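Local coordinates for tartrate dehydrogenase/decarboxylase (Pseudomonas putida, PDB 3FLK), which oxidises tartrate with NAD as coenzyme, converts meso-tartrate to D-glycerate and carries out the oxidative decarboxylation of D-malate to pyruvate, as a metal-dependent homodimer, at residues D220-H223 with A229-V232; A121-G126 with Q234-D239. The protein carries 1 engineered substitution. All coordinates share one frame; numbering follows the deposited sequence.

Contact 1 of 2, residues D220-H223 with A229-V232; sequences DKQH and ARFV. With NAI (1,4-dihydronicotinamide adenine dinucleotide), chain N.
The side chains of Gln222 and Arg230 cross at a slant, NH1 of Arg230 coming up to the side-chain amide carbon CD of Gln222 at 3.4 Å. The two flat groups stand almost perpendicular, their planes 86° apart, with the amide at the edge of the guanidinium. This polar packing is the direct link between the segments. Asp220 OD1 is 5.9 Å from Arg230 NH1, too far for a salt bridge but near enough that its charge probably helps make the site congenial to the arginine.

Coenzyme contacts come from both segments. The extended arginine chain carries NH2 of Arg230 to the adenosine ribose, where a weak hydrogen bond of 2.8 Å reaches O3B of NADH. His223 presents its ring edge to the pyrophosphate, CD2 of His223 lying 3.3 Å from O2N of NADH, while its NE2 is hydrogen-bonded to Asp86 of the second subunit. Much of the remaining coenzyme grip also comes from that subunit, an example of a pocket shared across a dimer.

His223 ends strand 218-223 and N-caps helix 224-233; the Gln222-Arg230 pair joins the strand's end to a later turn. Within this chain that strand is the outermost of the large sheet, alongside strand 186-191; Phe231 packs against helix 245-258.

Contact 2 of 2, residues A121-G126 with Q234-D239; sequences ANRKVG and QPERFD. With SO4 (sulfate ion), chain K.
Arg123 reaches over to Glu236 and meets it at about a right angle, joining two loops far apart in sequence through a salt bridge. NH2 of Arg123 donates to OE1 of Glu236 over 2.7 Å, with an N-H...O angle of 162°. The acceptor lies close to the guanidinium plane and offers its syn lone pair. NH2 of Arg123 is the one nitrogen at bonding distance, with OE2 of Glu236 3.2 Å from it; the planes are 41° apart, and this is not a flat, two-pronged pairing.

A bend at the second torsion of Arg123 (chi2 61°) swings the guanidinium away from a straight course. The same NH2 of Arg123 passes 3.8 Å from CD of Pro235, and it lies 3.6 Å from CA of Gln234. NE is buried by the contact and has no partner in the model. A leucine in place of Arg123 would probably leave the carboxylate of Glu236 without its counter-charge and the two loops without their polar tie.

Arg237 turns instead to a sulfate, probably from the crystallisation liquor: NE of Arg237 makes a nearly straight hydrogen bond of 2.8 Å to O3 of the sulfate, supplemented by a weak one from NH2 to O1.

The 3-10 turn 235-237 lies between helix 224-233 and strand 240-243, while 121-126 precedes strand 129-135. These strands are parallel neighbours in the large sheet, joined by backbone hydrogen bonding between Asp239 and Val131, and Pro235 packs on Leu120 and Ile128 of the loop around 121-126.

Both contacts are partly buried and lie on the same side of the chain's centre, their centres about 20 and 21 Å from the centre of the chain, yet they serve different surroundings. Contact 1 borders the coenzyme cleft between subunits, where Arg230 and His223 meet both protein and coenzyme; contact 2 lies away from the annotated sites and rests on a charge pair within one chain. Helix 224-233 connects them: contact 1 uses its later turns, contact 2 the loop just beyond, and the first is nested within the chain loop closed by the second. Phe238 bridges the two, its CZ 3.7 Å from Arg230 CB and its CE2 3.7 Å from Phe231 CD1, an apolar seam between two polar contacts.

Contact 1 of 2, residues D220-H223 with A229-V232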
loop_
_atom_site.group_PDB
_atom_site.type_symbol
_atom_site.label_atom_id
_atom_site.label_comp_id
_atom_site.label_asym_id
_atom_site.label_seq_id
_atom_site.Cartn_x
_atom_site.Cartn_y
_atom_site.Cartn_z
ATOM N N ASP A 220 -2.349 18.240 3.950
ATOM C CA ASP A 220 -2.660 17.785 2.598
ATOM C C ASP A 220 -3.242 16.372 2.623
ATOM O O ASP A 220 -3.044 15.621 3.584
ATOM C CB ASP A 220 -1.424 17.862 1.690
ATOM C CG ASP A 220 -0.387 16.788 1.995
ATOM O OD1 ASP A 220 0.077 16.125 1.043
ATOM O OD2 ASP A 220 -0.030 16.601 3.175
ATOM N N LYS A 221 -3.983 16.026 1.576
ATOM C CA LYS A 221 -4.479 14.667 1.418
ATOM C C LYS A 221 -3.893 14.041 0.159
ATOM O O LYS A 221 -3.673 14.720 -0.849
ATOM C CB LYS A 221 -6.014 14.615 1.422
ATOM C CG LYS A 221 -6.688 15.293 0.244
ATOM C CD LYS A 221 -8.201 15.236 0.371
ATOM C CE LYS A 221 -8.863 15.656 -0.926
ATOM N NZ LYS A 221 -10.344 15.602 -0.827
ATOM N N GLN A 222 -3.610 12.747 0.240
ATOM C CA GLN A 222 -3.015 12.025 -0.868
ATOM C C GLN A 222 -3.692 10.675 -1.002
ATOM O O GLN A 222 -3.905 9.979 -0.002
ATOM C CB GLN A 222 -1.506 11.849 -0.656
ATOM C CG GLN A 222 -0.713 13.157 -0.663
ATOM C CD GLN A 222 0.788 12.963 -0.531
ATOM O OE1 GLN A 222 1.484 13.816 0.022
ATOM N NE2 GLN A 222 1.296 11.846 -1.042
ATOM N N HIS A 223 -4.051 10.319 -2.233
ATOM C CA HIS A 223 -4.563 8.988 -2.510
ATOM C C HIS A 223 -3.486 7.973 -2.133
ATOM O O HIS A 223 -2.295 8.227 -2.325
ATOM C CB HIS A 223 -4.965 8.839 -3.979
ATOM C CG HIS A 223 -6.156 9.662 -4.371
ATOM N ND1 HIS A 223 -7.368 9.580 -3.720
ATOM C CD2 HIS A 223 -6.324 10.568 -5.363
ATOM C CE1 HIS A 223 -8.228 10.408 -4.286
ATOM N NE2 HIS A 223 -7.621 11.018 -5.288
ATOM N N ALA A 229 3.982 5.699 -3.338
ATOM C CA ALA A 229 5.008 6.113 -4.295
ATOM C C ALA A 229 5.911 7.219 -3.734
ATOM O O ALA A 229 7.128 7.188 -3.924
ATOM C CB ALA A 229 4.361 6.563 -5.604
ATOM N N ARG A 230 5.306 8.173 -3.030
ATOM C CA ARG A 230 6.035 9.302 -2.447
ATOM C C ARG A 230 6.885 8.929 -1.231
ATOM O O ARG A 230 7.885 9.591 -0.950
ATOM C CB ARG A 230 5.078 10.453 -2.111
ATOM C CG ARG A 230 4.579 11.201 -3.342
ATOM C CD ARG A 230 3.864 12.495 -2.978
ATOM N NE ARG A 230 3.495 13.251 -4.176
ATOM C CZ ARG A 230 2.247 13.480 -4.574
ATOM N NH1 ARG A 230 1.216 13.028 -3.866
ATOM N NH2 ARG A 230 2.028 14.173 -5.681
ATOM N N PHE A 231 6.493 7.876 -0.514
ATOM C CA PHE A 231 7.323 7.316 0.560
ATOM C C PHE A 231 8.688 6.895 0.016
ATOM O O PHE A 231 9.712 7.031 0.690
ATOM C CB PHE A 231 6.627 6.114 1.215
ATOM C CG PHE A 231 5.796 6.461 2.428
ATOM C CD1 PHE A 231 5.072 7.652 2.491
ATOM C CD2 PHE A 231 5.717 5.576 3.500
ATOM C CE1 PHE A 231 4.303 7.962 3.608
ATOM C CE2 PHE A 231 4.946 5.876 4.624
ATOM C CZ PHE A 231 4.240 7.072 4.679
ATOM N N VAL A 232 8.682 6.390 -1.215
ATOM C CA VAL A 232 9.887 5.935 -1.896
ATOM C C VAL A 232 10.642 7.088 -2.563
ATOM O O VAL A 232 11.872 7.148 -2.494
ATOM C CB VAL A 232 9.552 4.829 -2.935
ATOM C CG1 VAL A 232 10.757 4.498 -3.814
ATOM C CG2 VAL A 232 9.046 3.573 -2.229
HETATM P PA NAI N . -1.708 11.554 -10.348
HETATM O O1A NAI N . -1.263 10.285 -10.967
HETATM O O2A NAI N . -2.518 12.352 -11.295
HETATM O O5B NAI N . -0.434 12.418 -9.887
HETATM C C5B NAI N . 0.370 12.049 -8.790
HETATM C C4B NAI N . 1.738 12.725 -8.873
HETATM O O4B NAI N . 2.505 12.177 -9.929
HETATM C C3B NAI N . 1.621 14.219 -9.138
HETATM O O3B NAI N . 2.568 14.888 -8.339
HETATM C C2B NAI N . 1.949 14.366 -10.610
HETATM O O2B NAI N . 2.592 15.585 -10.910
HETATM C C1B NAI N . 2.828 13.158 -10.900
HETATM N N9A NAI N . 2.565 12.643 -12.253
HETATM C C8A NAI N . 1.463 11.939 -12.667
HETATM N N7A NAI N . 1.607 11.648 -13.978
HETATM C C5A NAI N . 2.780 12.150 -14.406
HETATM C C6A NAI N . 3.407 12.135 -15.646
HETATM N N6A NAI N . 2.858 11.487 -16.671
HETATM N N1A NAI N . 4.638 12.746 -15.787
HETATM C C2A NAI N . 5.239 13.369 -14.709
HETATM N N3A NAI N . 4.607 13.381 -13.479
HETATM C C4A NAI N . 3.398 12.779 -13.330
HETATM O O3 NAI N . -2.523 11.148 -9.022
HETATM P PN NAI N . -3.257 12.140 -7.991
HETATM O O1N NAI N . -2.532 13.429 -7.932
HETATM O O2N NAI N . -3.456 11.353 -6.755
HETATM O O5D NAI N . -4.704 12.347 -8.662
HETATM C C5D NAI N . -5.016 13.470 -9.460
HETATM C C4D NAI N . -6.365 13.251 -10.140
HETATM O O4D NAI N . -6.290 12.171 -11.055
HETATM C C3D NAI N . -7.466 12.907 -9.151
HETATM O O3D NAI N . -8.631 13.602 -9.532
HETATM C C2D NAI N . -7.664 11.411 -9.319
HETATM O O2D NAI N . -8.984 11.023 -9.023
HETATM C C1D NAI N . -7.298 11.210 -10.783
HETATM N N1N NAI N . -6.794 9.866 -11.141
HETATM C C2N NAI N . -7.285 9.275 -12.275
HETATM C C3N NAI N . -6.836 8.018 -12.675
HETATM C C7N NAI N . -7.223 7.495 -14.028
HETATM O O7N NAI N . -7.764 8.386 -14.975
HETATM N N7N NAI N . -7.046 6.202 -14.311
HETATM C C4N NAI N . -5.869 7.363 -11.910
HETATM C C5N NAI N . -5.367 7.973 -10.758
HETATM C C6N NAI N . -5.835 9.232 -10.383
#

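Contact 2 of 2, residues A121-G126 with Q234-D239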
loop_
_atom_site.group_PDB
_atom_site.type_symbol
_atom_site.label_atom_id
_atom_site.label_comp_id
_atom_site.label_asym_id
_atom_site.label_seq_id
_atom_site.Cartn_x
_atom_site.Cartn_y
_atom_site.Cartn_z
ATOM N N ALA A 121 18.083 5.291 -2.741
ATOM C CA ALA A 121 19.292 5.919 -3.260
ATOM C C ALA A 121 19.267 7.424 -3.015
ATOM O O ALA A 121 18.199 8.043 -3.022
ATOM C CB ALA A 121 19.448 5.623 -4.744
ATOM N N ASN A 122 20.450 7.999 -2.791
ATOM C CA ASN A 122 20.628 9.448 -2.604
ATOM C C ASN A 122 19.831 10.030 -1.431
ATOM O O ASN A 122 19.297 11.138 -1.518
ATOM C CB ASN A 122 20.316 10.219 -3.900
ATOM C CG ASN A 122 21.080 9.689 -5.108
ATOM O OD1 ASN A 122 20.535 9.619 -6.212
ATOM N ND2 ASN A 122 22.345 9.316 -4.904
ATOM N N ARG A 123 19.755 9.271 -0.340
ATOM C CA ARG A 123 19.061 9.715 0.867
ATOM C C ARG A 123 19.999 9.819 2.063
ATOM O O ARG A 123 20.822 8.933 2.305
ATOM C CB ARG A 123 17.872 8.801 1.189
ATOM C CG ARG A 123 16.503 9.434 0.947
ATOM C CD ARG A 123 16.287 9.828 -0.510
ATOM N NE ARG A 123 15.204 10.798 -0.656
ATOM C CZ ARG A 123 14.849 11.365 -1.807
ATOM N NH1 ARG A 123 15.488 11.068 -2.931
ATOM N NH2 ARG A 123 13.848 12.235 -1.836
ATOM N N LYS A 124 19.863 10.917 2.801
ATOM C CA LYS A 124 20.672 11.173 3.986
ATOM C C LYS A 124 19.819 11.073 5.247
ATOM O O LYS A 124 18.585 11.104 5.176
ATOM C CB LYS A 124 21.322 12.551 3.888
ATOM N N VAL A 125 20.482 10.939 6.395
ATOM C CA VAL A 125 19.815 10.996 7.695
ATOM C C VAL A 125 19.117 12.351 7.814
ATOM O O VAL A 125 19.718 13.396 7.546
ATOM C CB VAL A 125 20.818 10.783 8.861
ATOM C CG1 VAL A 125 20.122 10.895 10.217
ATOM C CG2 VAL A 125 21.508 9.429 8.729
ATOM N N GLY A 126 17.844 12.319 8.195
ATOM C CA GLY A 126 17.013 13.517 8.238
ATOM C C GLY A 126 15.902 13.473 7.205
ATOM O O GLY A 126 14.832 14.046 7.416
ATOM N N GLN A 234 9.974 10.735 -2.344
ATOM C CA GLN A 234 10.227 11.939 -1.540
ATOM C C GLN A 234 9.732 11.836 -0.088
ATOM O O GLN A 234 8.785 12.525 0.307
ATOM C CB GLN A 234 9.703 13.210 -2.235
ATOM C CG GLN A 234 8.290 13.120 -2.797
ATOM C CD GLN A 234 7.745 14.470 -3.254
ATOM O OE1 GLN A 234 6.535 14.645 -3.377
ATOM N NE2 GLN A 234 8.639 15.425 -3.508
ATOM N N PRO A 235 10.394 10.983 0.720
ATOM C CA PRO A 235 9.979 10.765 2.109
ATOM C C PRO A 235 10.201 11.984 3.014
ATOM O O PRO A 235 9.628 12.050 4.104
ATOM C CB PRO A 235 10.870 9.603 2.561
ATOM C CG PRO A 235 12.083 9.706 1.702
ATOM C CD PRO A 235 11.589 10.189 0.372
ATOM N N GLU A 236 11.012 12.939 2.557
ATOM C CA GLU A 236 11.316 14.153 3.329
ATOM C C GLU A 236 10.096 15.054 3.562
ATOM O O GLU A 236 10.078 15.854 4.498
ATOM C CB GLU A 236 12.455 14.950 2.672
ATOM C CG GLU A 236 12.130 15.533 1.290
ATOM C CD GLU A 236 12.502 14.609 0.134
ATOM O OE1 GLU A 236 12.634 13.381 0.339
ATOM O OE2 GLU A 236 12.671 15.124 -0.993
ATOM N N ARG A 237 9.082 14.906 2.715
ATOM C CA ARG A 237 7.877 15.732 2.772
ATOM C C ARG A 237 6.972 15.429 3.966
ATOM O O ARG A 237 6.085 16.220 4.292
ATOM C CB ARG A 237 7.071 15.582 1.477
ATOM C CG ARG A 237 7.740 16.157 0.230
ATOM C CD ARG A 237 7.575 17.672 0.140
ATOM N NE ARG A 237 8.042 18.189 -1.146
ATOM C CZ ARG A 237 9.258 18.680 -1.369
ATOM N NH1 ARG A 237 10.153 18.733 -0.389
ATOM N NH2 ARG A 237 9.578 19.121 -2.577
ATOM N N PHE A 238 7.190 14.290 4.618
ATOM C CA PHE A 238 6.255 13.815 5.635
ATOM C C PHE A 238 6.717 14.072 7.062
ATOM O O PHE A 238 7.912 13.998 7.363
ATOM C CB PHE A 238 5.933 12.331 5.411
ATOM C CG PHE A 238 5.450 12.033 4.022
ATOM C CD1 PHE A 238 4.167 12.404 3.625
ATOM C CD2 PHE A 238 6.286 11.414 3.100
ATOM C CE1 PHE A 238 3.721 12.153 2.335
ATOM C CE2 PHE A 238 5.850 11.153 1.804
ATOM C CZ PHE A 238 4.564 11.525 1.422
ATOM N N ASP A 239 5.756 14.388 7.927
ATOM C CA ASP A 239 6.006 14.518 9.360
ATOM C C ASP A 239 4.994 13.718 10.171
ATOM O O ASP A 239 5.369 12.804 10.905
ATOM C CB ASP A 239 6.001 15.984 9.797
ATOM C CG ASP A 239 6.593 16.172 11.185
ATOM O OD1 ASP A 239 7.795 15.876 11.369
ATOM O OD2 ASP A 239 5.858 16.605 12.094
HETATM S S SO4 K . 6.256 18.783 -4.583
HETATM O O1 SO4 K . 7.519 18.707 -5.311
HETATM O O2 SO4 K . 5.185 18.232 -5.409
HETATM O O3 SO4 K . 6.352 18.018 -3.342
HETATM O O4 SO4 K . 5.959 20.178 -4.269
#